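Local coordinates for protein RNA-dependent RNA polymerase (Toscana virus, PDB 6QW0) that probably cleaves capped host RNAs through its manganese-binding cap-snatching endonuclease domain, supplying primers for viral transcription, at residues I33-I38 / D48-E53. Numbering follows the deposited sequence.
Sequences IPAYVI and DIATSE
V37 and D48 pair at the open end of a beta hairpin, where strand 36-39 runs antiparallel to strand 46-49. They form a hydrogen-bonded pair: V37 N donates to D48 O, and D48 N to V37 O, both at 3.0 Å. Y36 and I49 are the next, non-hydrogen-bonded pair. Here D48 O also receives a CA-H...O contact from Y36 CA, at 3.2 Å. A35 O takes the last backbone bond, from A50 N at 2.8 Å, and this one is nearly straight (171° at the hydrogen).

An inverse gamma turn centred on A50 leads the chain into the 3-10 segment 51-53. E53 CB points toward segment 33-38, and the side chain, extended beyond CG, brings the carboxylate to A35 N. The carboxylate appears to stand in for A50 O, which accepts from E53 N instead. A35 N donates to E53 OE1 at 2.8 Å, on the syn side and 26° out of the carboxylate plane. A35 is thus gripped at both its N-H and its C=O. A35 CB lies 3.6 Å from E53 OE1.

On the face that carries Y36 and I49, P34 and I49 lie side by side. I49 CG2, anti to the backbone N, meets P34 CG at 3.7 Å. P34 also touches F191 of helix 183-203. The Y36 ring leads away from segment 48-53 toward the same helix, where Y36 OH is hydrogen-bonded to E202. I49 pairs through its backbone with P65, extending the sheet to strand 66-68.

The hairpin thus packs one face on the C-terminal helix, while A35, V37 and E53 are exposed. The E53 carboxylate adds one bond beyond that between A50 N and A35 O, through an acceptor that is presumably charged and would then strengthen the bond to A35 N.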
loop_
_atom_site.group_PDB
_atom_site.type_symbol
_atom_site.label_atom_id
_atom_site.label_comp_id
_atom_site.label_asym_id
_atom_site.label_seq_id
_atom_site.Cartn_x
_atom_site.Cartn_y
_atom_site.Cartn_z
ATOM N N ILE A 33 15.161 12.023 -12.142
ATOM C CA ILE A 33 13.763 12.131 -11.758
ATOM C C ILE A 33 13.015 12.694 -12.965
ATOM O O ILE A 33 13.444 13.707 -13.522
ATOM C CB ILE A 33 13.567 13.043 -10.534
ATOM C CG1 ILE A 33 14.418 12.545 -9.360
ATOM C CG2 ILE A 33 12.093 13.176 -10.160
ATOM C CD1 ILE A 33 14.458 13.521 -8.188
ATOM N N PRO A 34 11.938 12.072 -13.426
ATOM C CA PRO A 34 11.320 12.542 -14.674
ATOM C C PRO A 34 10.631 13.884 -14.514
ATOM O O PRO A 34 10.020 14.183 -13.485
ATOM C CB PRO A 34 10.307 11.440 -15.013
ATOM C CG PRO A 34 9.920 10.895 -13.662
ATOM C CD PRO A 34 11.199 10.942 -12.831
ATOM N N ALA A 35 10.742 14.698 -15.564
ATOM C CA ALA A 35 9.971 15.926 -15.663
ATOM C C ALA A 35 8.478 15.615 -15.740
ATOM O O ALA A 35 8.071 14.516 -16.109
ATOM C CB ALA A 35 10.378 16.716 -16.908
ATOM N N TYR A 36 7.668 16.608 -15.390
ATOM C CA TYR A 36 6.218 16.499 -15.478
ATOM C C TYR A 36 5.649 17.834 -15.936
ATOM O O TYR A 36 6.186 18.899 -15.621
ATOM C CB TYR A 36 5.570 16.078 -14.124
ATOM C CG TYR A 36 6.081 16.859 -12.926
ATOM C CD1 TYR A 36 7.212 16.441 -12.233
ATOM C CD2 TYR A 36 5.458 18.038 -12.509
ATOM C CE1 TYR A 36 7.708 17.163 -11.153
ATOM C CE2 TYR A 36 5.950 18.765 -11.426
ATOM C CZ TYR A 36 7.076 18.323 -10.757
ATOM O OH TYR A 36 7.578 19.044 -9.688
ATOM N N VAL A 37 4.561 17.769 -16.698
ATOM C CA VAL A 37 3.837 18.953 -17.148
ATOM C C VAL A 37 2.400 18.807 -16.671
ATOM O O VAL A 37 1.740 17.811 -16.988
ATOM C CB VAL A 37 3.888 19.121 -18.676
ATOM C CG1 VAL A 37 3.113 20.370 -19.096
ATOM C CG2 VAL A 37 5.333 19.187 -19.167
ATOM N N ILE A 38 1.926 19.782 -15.897
ATOM C CA ILE A 38 0.572 19.781 -15.353
ATOM C C ILE A 38 -0.256 20.802 -16.117
ATOM O O ILE A 38 0.159 21.958 -16.266
ATOM C CB ILE A 38 0.564 20.102 -13.849
ATOM C CG1 ILE A 38 1.405 19.083 -13.083
ATOM C CG2 ILE A 38 -0.870 20.144 -13.331
ATOM C CD1 ILE A 38 1.626 19.448 -11.626
ATOM N N ASP A 48 1.581 14.896 -17.786
ATOM C CA ASP A 48 2.455 14.168 -18.700
ATOM C C ASP A 48 3.818 14.026 -18.037
ATOM O O ASP A 48 4.497 15.025 -17.783
ATOM C CB ASP A 48 2.581 14.888 -20.045
ATOM C CG ASP A 48 3.465 14.137 -21.050
ATOM O OD1 ASP A 48 3.980 13.035 -20.745
ATOM O OD2 ASP A 48 3.644 14.659 -22.173
ATOM N N ILE A 49 4.216 12.788 -17.767
ATOM C CA ILE A 49 5.466 12.494 -17.071
ATOM C C ILE A 49 6.475 11.998 -18.094
ATOM O O ILE A 49 6.168 11.117 -18.905
ATOM C CB ILE A 49 5.255 11.469 -15.941
ATOM C CG1 ILE A 49 4.288 12.046 -14.903
ATOM C CG2 ILE A 49 6.603 11.090 -15.318
ATOM C CD1 ILE A 49 3.789 11.046 -13.897
ATOM N N ALA A 50 7.678 12.584 -18.079
ATOM C CA ALA A 50 8.674 12.316 -19.117
ATOM C C ALA A 50 9.432 11.024 -18.806
ATOM O O ALA A 50 10.622 11.008 -18.484
ATOM C CB ALA A 50 9.623 13.503 -19.253
ATOM N N THR A 51 8.718 9.904 -18.916
ATOM C CA THR A 51 9.335 8.619 -18.607
ATOM C C THR A 51 10.483 8.286 -19.558
ATOM O O THR A 51 11.322 7.437 -19.232
ATOM C CB THR A 51 8.270 7.513 -18.627
ATOM O OG1 THR A 51 7.564 7.552 -19.871
ATOM C CG2 THR A 51 7.264 7.723 -17.495
ATOM N N SER A 52 10.559 8.952 -20.715
ATOM C CA SER A 52 11.696 8.754 -21.606
ATOM C C SER A 52 13.015 9.172 -20.970
ATOM O O SER A 52 14.071 8.707 -21.407
ATOM C CB SER A 52 11.492 9.532 -22.909
ATOM O OG SER A 52 11.402 10.929 -22.671
ATOM N N GLU A 53 12.980 10.035 -19.957
ATOM C CA GLU A 53 14.216 10.501 -19.332
ATOM C C GLU A 53 14.869 9.465 -18.430
ATOM O O GLU A 53 16.033 9.640 -18.055
ATOM C CB GLU A 53 13.951 11.777 -18.528
ATOM C CG GLU A 53 13.548 12.970 -19.372
ATOM C CD GLU A 53 13.239 14.202 -18.549
ATOM O OE1 GLU A 53 12.791 14.046 -17.390
ATOM O OE2 GLU A 53 13.434 15.328 -19.065
#